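PDB 4E4U: mandalate racemase/muconate lactonizing enzyme from Unidentified, which probably catalyses a racemisation, isomerisation or related enolase-superfamily reaction on a carboxylate substrate that has not been established. Local coordinates for residues M1-L6 with V26-D31; H68-L73 with A100-I105. All coordinates share one frame; numbering follows the deposited sequence.

Contact 1 (residues 1-6 with 26-31) and contact 2 (68-73 with 100-105) follow one another along the chain, the first closing before the second opens, and their centres lie about 11 Å apart. Both belong to the N-terminal alpha+beta domain of the enolase superfamily, which packs against a C-terminal barrel. Contact 1 pairs strands 3-12 and 22-30 of the three-stranded antiparallel sheet; contact 2 joins the start of helix 70-79 to helix 88-109. That second helix connects them, because Ala100 and Cys101 pack on Leu28, and Ile104 on Ile3 and Thr30. Sheet and helices thereby share one hydrophobic core, and helix 70-79 also reaches helix 289-301 and neighbouring subunits.

Contact 1. Residues M1-L6 with V26-D31; sequences MKIVSL and VKLKTD
Ile3 to Leu6 pair with Val26 to Thr30 as an antiparallel beta hairpin interrupted by a classic beta bulge: Val4 and Ser5 both face Lys29. At Val4 the backbone leaves the extended conformation (psi -14°), which lets Val4 N and Ser5 N both turn to Lys29 O. That carbonyl oxygen, Lys29 O, takes a nearly straight bond from Val4 N at 2.9 Å and a weak one from Ser5 N. Lys29 N then returns a bond to Ser5 O at 3.1 Å, while Ser5 OG lies against the beta-carbon of Lys29. CG2 of Val4 leans on Lys29 O.

At the open end, Asp31 clasps the N-terminus. Its CG sits between its own backbone N and carbonyl carbon (chi1 54°), and Lys2 N reaches Asp31 OD1 at 3.0 Å from above the carboxylate plane. Asp31 N answers to Lys2 O, and a water joins OD2 to Met1 N. A carboxylate suits this place beside the chain's probably charged amino group. Met1 has CG anti to its backbone N (chi1 178°) and a bent chain beyond; SD lies 3.4 Å from Thr30 CB, and CE rests near Thr30 OG1 and CG2. The hydroxyl of Thr30 is engaged by Asp32 and Ile34 in the following turn.

Ile3, Leu6 and Leu28 turn to the helices. Ile3 puts CD1 3.9 Å from Thr30 CG2, and helix 88-109 covers both through Ile104. Leu28, buried, also meets that helix at Ala100 and Cys101, whereas Leu6 packs on Ile54 and Phe58 of helix 47-61. One methyl of Leu6, CD1, touches two neighbours: it lies 3.9 Å from Leu28 CD2 and 3.8 Å from Val26 CB.

Contact 2. Residues H68-L73 with A100-I105; sequences HHVERL and ACWDII
His68, Val70 and Leu73 pack on Cys101, Trp102 and Ile105 in a buried, largely apolar helix-to-helix contact of the enolase-type N-terminal domain, where the loop leading into helix 70-79 meets helix 88-109. His69, the N-cap residue, is the centre of an inverse gamma turn. This turn carries the chain from His68 to the first helical residue, Val70.

Ile105 packs on the histidine: its CG1 lies over one face of the His68 ring in a CH-pi contact, 4.1 Å from the ring centroid and displaced toward the rim, with CG2 also near CD2 and NE2. Rotation about CB-CG (chi2 85°) sets the ring plane roughly perpendicular to the CA-CB-CG plane, with one face to Ile105. CD1 of Ile105 runs on to His68 CA, 3.7 Å away, and also lies over one face of the Trp102 ring. Histidine suits the place because it combines a flat face for packing with a polar edge: a water in the ring plane, 2.8 Å from His68 NE2, donates to Ile105 O and so spans the two segments.

Val70 points toward helix 88-109, and its two short methyls lie against Trp102, with CG1 also near Cys101 CB and Ile105 CD1. Val70 CG1 reaches Trp102 NE1 at 3.9 Å and makes an off-centre CH-pi contact with the five-membered ring. The indole N-H also has a weak hydrogen bond to Glu98, one turn earlier in its helix. Leu290 of helix 289-301 covers Val70 too, while Leu116 of a second subunit packs on Trp102, so the contact adjoins both the barrel and the subunit interface.

Leu73, one turn on, brings CD2 to 4.3 Å from Cys101 SG; Val70 CG2, meanwhile, settles 3.9 Å from CZ2 of the Trp102 indole.

Contact 1. Residues M1-L6 with V26-D31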
loop_
_atom_site.group_PDB
_atom_site.type_symbol
_atom_site.label_atom_id
_atom_site.label_comp_id
_atom_site.label_asym_id
_atom_site.label_seq_id
_atom_site.Cartn_x
_atom_site.Cartn_y
_atom_site.Cartn_z
ATOM N N MET A 1 25.993 29.789 -33.854
ATOM C CA MET A 1 26.707 30.011 -32.607
ATOM C C MET A 1 27.170 28.708 -31.977
ATOM O O MET A 1 26.369 27.796 -31.800
ATOM C CB MET A 1 25.792 30.675 -31.605
ATOM C CG MET A 1 26.487 30.865 -30.307
ATOM S SD MET A 1 27.650 32.146 -30.639
ATOM C CE MET A 1 27.062 33.287 -29.391
ATOM N N LYS A 2 28.444 28.631 -31.600
ATOM C CA LYS A 2 28.939 27.421 -30.955
ATOM C C LYS A 2 30.050 27.677 -29.937
ATOM O O LYS A 2 30.774 28.664 -30.026
ATOM C CB LYS A 2 29.410 26.408 -32.000
ATOM C CG LYS A 2 30.712 26.776 -32.676
ATOM C CD LYS A 2 31.043 25.793 -33.794
ATOM C CE LYS A 2 32.395 26.104 -34.428
ATOM N NZ LYS A 2 32.839 25.037 -35.366
ATOM N N ILE A 3 30.172 26.774 -28.967
ATOM C CA ILE A 3 31.226 26.869 -27.961
ATOM C C ILE A 3 32.526 26.364 -28.560
ATOM O O ILE A 3 32.579 25.249 -29.085
ATOM C CB ILE A 3 30.905 26.010 -26.725
ATOM C CG1 ILE A 3 29.575 26.432 -26.101
ATOM C CG2 ILE A 3 32.037 26.099 -25.710
ATOM C CD1 ILE A 3 29.558 27.868 -25.614
ATOM N N VAL A 4 33.580 27.169 -28.486
ATOM C CA VAL A 4 34.842 26.773 -29.106
ATOM C C VAL A 4 35.989 26.584 -28.120
ATOM O O VAL A 4 37.019 26.011 -28.477
ATOM C CB VAL A 4 35.277 27.752 -30.226
ATOM C CG1 VAL A 4 34.248 27.770 -31.346
ATOM C CG2 VAL A 4 35.505 29.161 -29.671
ATOM N N SER A 5 35.827 27.051 -26.886
ATOM C CA SER A 5 36.916 26.930 -25.920
ATOM C C SER A 5 36.462 26.955 -24.468
ATOM O O SER A 5 35.395 27.482 -24.140
ATOM C CB SER A 5 37.967 28.018 -26.144
ATOM O OG SER A 5 37.439 29.295 -25.857
ATOM N N LEU A 6 37.311 26.388 -23.616
ATOM C CA LEU A 6 37.087 26.288 -22.186
ATOM C C LEU A 6 38.355 26.688 -21.445
ATOM O O LEU A 6 39.461 26.332 -21.861
ATOM C CB LEU A 6 36.763 24.837 -21.819
ATOM C CG LEU A 6 37.043 24.446 -20.363
ATOM C CD1 LEU A 6 35.962 24.990 -19.466
ATOM C CD2 LEU A 6 37.202 22.940 -20.198
ATOM N N VAL A 26 34.482 27.506 -14.492
ATOM C CA VAL A 26 34.747 27.275 -15.906
ATOM C C VAL A 26 34.327 28.499 -16.712
ATOM O O VAL A 26 33.310 29.138 -16.410
ATOM C CB VAL A 26 34.020 26.012 -16.425
ATOM C CG1 VAL A 26 34.640 24.759 -15.815
ATOM C CG2 VAL A 26 32.520 26.082 -16.131
ATOM N N LYS A 27 35.133 28.845 -17.712
ATOM C CA LYS A 27 34.810 29.939 -18.623
ATOM C C LYS A 27 34.725 29.405 -20.045
ATOM O O LYS A 27 35.659 28.767 -20.533
ATOM C CB LYS A 27 35.844 31.065 -18.520
ATOM C CG LYS A 27 35.752 31.858 -17.223
ATOM C CD LYS A 27 36.801 32.973 -17.147
ATOM C CE LYS A 27 36.580 34.049 -18.205
ATOM N NZ LYS A 27 37.598 35.126 -18.144
ATOM N N LEU A 28 33.588 29.643 -20.694
ATOM C CA LEU A 28 33.376 29.213 -22.071
ATOM C C LEU A 28 33.389 30.408 -22.997
ATOM O O LEU A 28 32.931 31.492 -22.630
ATOM C CB LEU A 28 32.021 28.524 -22.210
ATOM C CG LEU A 28 31.759 27.332 -21.297
ATOM C CD1 LEU A 28 30.385 26.750 -21.591
ATOM C CD2 LEU A 28 32.849 26.289 -21.487
ATOM N N LYS A 29 33.902 30.219 -24.206
ATOM C CA LYS A 29 33.811 31.263 -25.215
ATOM C C LYS A 29 33.193 30.695 -26.484
ATOM O O LYS A 29 33.430 29.533 -26.841
ATOM C CB LYS A 29 35.181 31.884 -25.506
ATOM C CG LYS A 29 35.100 33.290 -26.095
ATOM C CD LYS A 29 36.457 33.981 -26.110
ATOM C CE LYS A 29 36.302 35.492 -26.273
ATOM N NZ LYS A 29 37.113 36.023 -27.402
ATOM N N THR A 30 32.378 31.510 -27.145
ATOM C CA THR A 30 31.761 31.119 -28.405
ATOM C C THR A 30 32.594 31.582 -29.593
ATOM O O THR A 30 33.522 32.391 -29.443
ATOM C CB THR A 30 30.366 31.724 -28.562
ATOM O OG1 THR A 30 30.479 33.149 -28.678
ATOM C CG2 THR A 30 29.477 31.364 -27.374
ATOM N N ASP A 31 32.242 31.085 -30.776
ATOM C CA ASP A 31 32.926 31.450 -32.006
ATOM C C ASP A 31 32.756 32.925 -32.357
ATOM O O ASP A 31 33.583 33.487 -33.069
ATOM C CB ASP A 31 32.484 30.549 -33.169
ATOM C CG ASP A 31 30.969 30.513 -33.368
ATOM O OD1 ASP A 31 30.193 30.913 -32.465
ATOM O OD2 ASP A 31 30.552 30.041 -34.448
HETATM O O HOH W 1 28.199 28.913 -35.153
#

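Contact 2. Residues H68-L73 with A100-I105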
loop_
_atom_site.group_PDB
_atom_site.type_symbol
_atom_site.label_atom_id
_atom_site.label_comp_id
_atom_site.label_asym_id
_atom_site.label_seq_id
_atom_site.Cartn_x
_atom_site.Cartn_y
_atom_site.Cartn_z
ATOM N N HIS A 68 22.779 26.923 -26.771
ATOM C CA HIS A 68 21.343 26.833 -26.507
ATOM C C HIS A 68 20.862 25.408 -26.248
ATOM O O HIS A 68 19.773 25.204 -25.717
ATOM C CB HIS A 68 20.533 27.437 -27.657
ATOM C CG HIS A 68 20.705 28.914 -27.798
ATOM N ND1 HIS A 68 21.746 29.476 -28.502
ATOM C CD2 HIS A 68 19.972 29.949 -27.316
ATOM C CE1 HIS A 68 21.650 30.795 -28.447
ATOM N NE2 HIS A 68 20.583 31.105 -27.734
ATOM N N HIS A 69 21.671 24.423 -26.619
ATOM C CA HIS A 69 21.217 23.040 -26.608
ATOM C C HIS A 69 21.505 22.354 -25.274
ATOM O O HIS A 69 22.273 21.389 -25.196
ATOM C CB HIS A 69 21.797 22.295 -27.813
ATOM C CG HIS A 69 21.349 22.871 -29.121
ATOM N ND1 HIS A 69 21.840 22.452 -30.333
ATOM C CD2 HIS A 69 20.464 23.862 -29.387
ATOM C CE1 HIS A 69 21.269 23.149 -31.299
ATOM N NE2 HIS A 69 20.429 24.013 -30.754
ATOM N N VAL A 70 20.853 22.854 -24.230
ATOM C CA VAL A 70 21.126 22.415 -22.870
ATOM C C VAL A 70 20.494 21.058 -22.539
ATOM O O VAL A 70 21.032 20.320 -21.715
ATOM C CB VAL A 70 20.743 23.500 -21.819
ATOM C CG1 VAL A 70 21.641 24.737 -21.975
ATOM C CG2 VAL A 70 19.271 23.884 -21.923
ATOM N N GLU A 71 19.359 20.728 -23.157
ATOM C CA GLU A 71 18.819 19.368 -23.047
ATOM C C GLU A 71 19.824 18.375 -23.613
ATOM O O GLU A 71 20.119 17.350 -22.997
ATOM C CB GLU A 71 17.503 19.216 -23.816
ATOM C CG GLU A 71 16.300 19.885 -23.172
ATOM C CD GLU A 71 15.616 19.027 -22.124
ATOM O OE1 GLU A 71 16.061 17.881 -21.877
ATOM O OE2 GLU A 71 14.603 19.489 -21.554
ATOM N N ARG A 72 20.339 18.682 -24.800
ATOM C CA ARG A 72 21.330 17.838 -25.453
ATOM C C ARG A 72 22.544 17.657 -24.552
ATOM O O ARG A 72 23.004 16.530 -24.325
ATOM C CB ARG A 72 21.753 18.474 -26.779
ATOM C CG ARG A 72 22.823 17.713 -27.550
ATOM C CD ARG A 72 23.716 18.691 -28.343
ATOM N NE ARG A 72 24.530 19.484 -27.421
ATOM C CZ ARG A 72 25.649 19.046 -26.851
ATOM N NH1 ARG A 72 26.117 17.833 -27.136
ATOM N NH2 ARG A 72 26.309 19.825 -26.007
ATOM N N LEU A 73 23.077 18.765 -24.052
ATOM C CA LEU A 73 24.239 18.706 -23.173
ATOM C C LEU A 73 23.997 17.806 -21.967
ATOM O O LEU A 73 24.815 16.930 -21.656
ATOM C CB LEU A 73 24.632 20.108 -22.717
ATOM C CG LEU A 73 25.735 20.203 -21.663
ATOM C CD1 LEU A 73 27.021 19.512 -22.130
ATOM C CD2 LEU A 73 25.982 21.664 -21.306
ATOM N N ALA A 100 27.116 28.042 -17.560
ATOM C CA ALA A 100 27.917 28.924 -18.413
ATOM C C ALA A 100 27.241 29.088 -19.773
ATOM O O ALA A 100 27.245 30.174 -20.345
ATOM C CB ALA A 100 29.332 28.396 -18.570
ATOM N N CYS A 101 26.640 28.015 -20.279
ATOM C CA CYS A 101 25.836 28.116 -21.497
ATOM C C CYS A 101 24.655 29.065 -21.305
ATOM O O CYS A 101 24.387 29.888 -22.175
ATOM C CB CYS A 101 25.353 26.737 -21.972
ATOM S SG CYS A 101 26.668 25.698 -22.646
ATOM N N TRP A 102 23.958 28.969 -20.174
ATOM C CA TRP A 102 22.864 29.905 -19.898
ATOM C C TRP A 102 23.343 31.354 -19.821
ATOM O O TRP A 102 22.652 32.266 -20.276
ATOM C CB TRP A 102 22.092 29.523 -18.629
ATOM C CG TRP A 102 21.068 28.447 -18.877
ATOM C CD1 TRP A 102 21.155 27.134 -18.522
ATOM C CD2 TRP A 102 19.826 28.600 -19.570
ATOM N NE1 TRP A 102 20.027 26.458 -18.932
ATOM C CE2 TRP A 102 19.190 27.335 -19.584
ATOM C CE3 TRP A 102 19.164 29.678 -20.171
ATOM C CZ2 TRP A 102 17.942 27.127 -20.172
ATOM C CZ3 TRP A 102 17.929 29.472 -20.758
ATOM C CH2 TRP A 102 17.331 28.208 -20.754
ATOM N N ASP A 103 24.517 31.564 -19.232
ATOM C CA ASP A 103 25.121 32.891 -19.180
ATOM C C ASP A 103 25.230 33.443 -20.609
ATOM O O ASP A 103 24.854 34.591 -20.875
ATOM C CB ASP A 103 26.500 32.786 -18.516
ATOM C CG ASP A 103 27.032 34.120 -18.021
ATOM O OD1 ASP A 103 26.246 35.067 -17.781
ATOM O OD2 ASP A 103 28.267 34.218 -17.852
ATOM N N ILE A 104 25.734 32.618 -21.525
ATOM C CA ILE A 104 25.831 32.975 -22.941
ATOM C C ILE A 104 24.466 33.186 -23.615
ATOM O O ILE A 104 24.274 34.162 -24.341
ATOM C CB ILE A 104 26.676 31.924 -23.697
ATOM C CG1 ILE A 104 28.142 32.064 -23.292
ATOM C CG2 ILE A 104 26.512 32.054 -25.208
ATOM C CD1 ILE A 104 28.964 30.843 -23.590
ATOM N N ILE A 105 23.518 32.291 -23.354
ATOM C CA ILE A 105 22.169 32.424 -23.898
ATOM C C ILE A 105 21.563 33.774 -23.492
ATOM O O ILE A 105 21.017 34.499 -24.331
ATOM C CB ILE A 105 21.250 31.262 -23.419
ATOM C CG1 ILE A 105 21.734 29.907 -23.955
ATOM C CG2 ILE A 105 19.799 31.506 -23.820
ATOM C CD1 ILE A 105 20.986 28.721 -23.345
HETATM O O HOH W 2 19.711 33.630 -26.770
#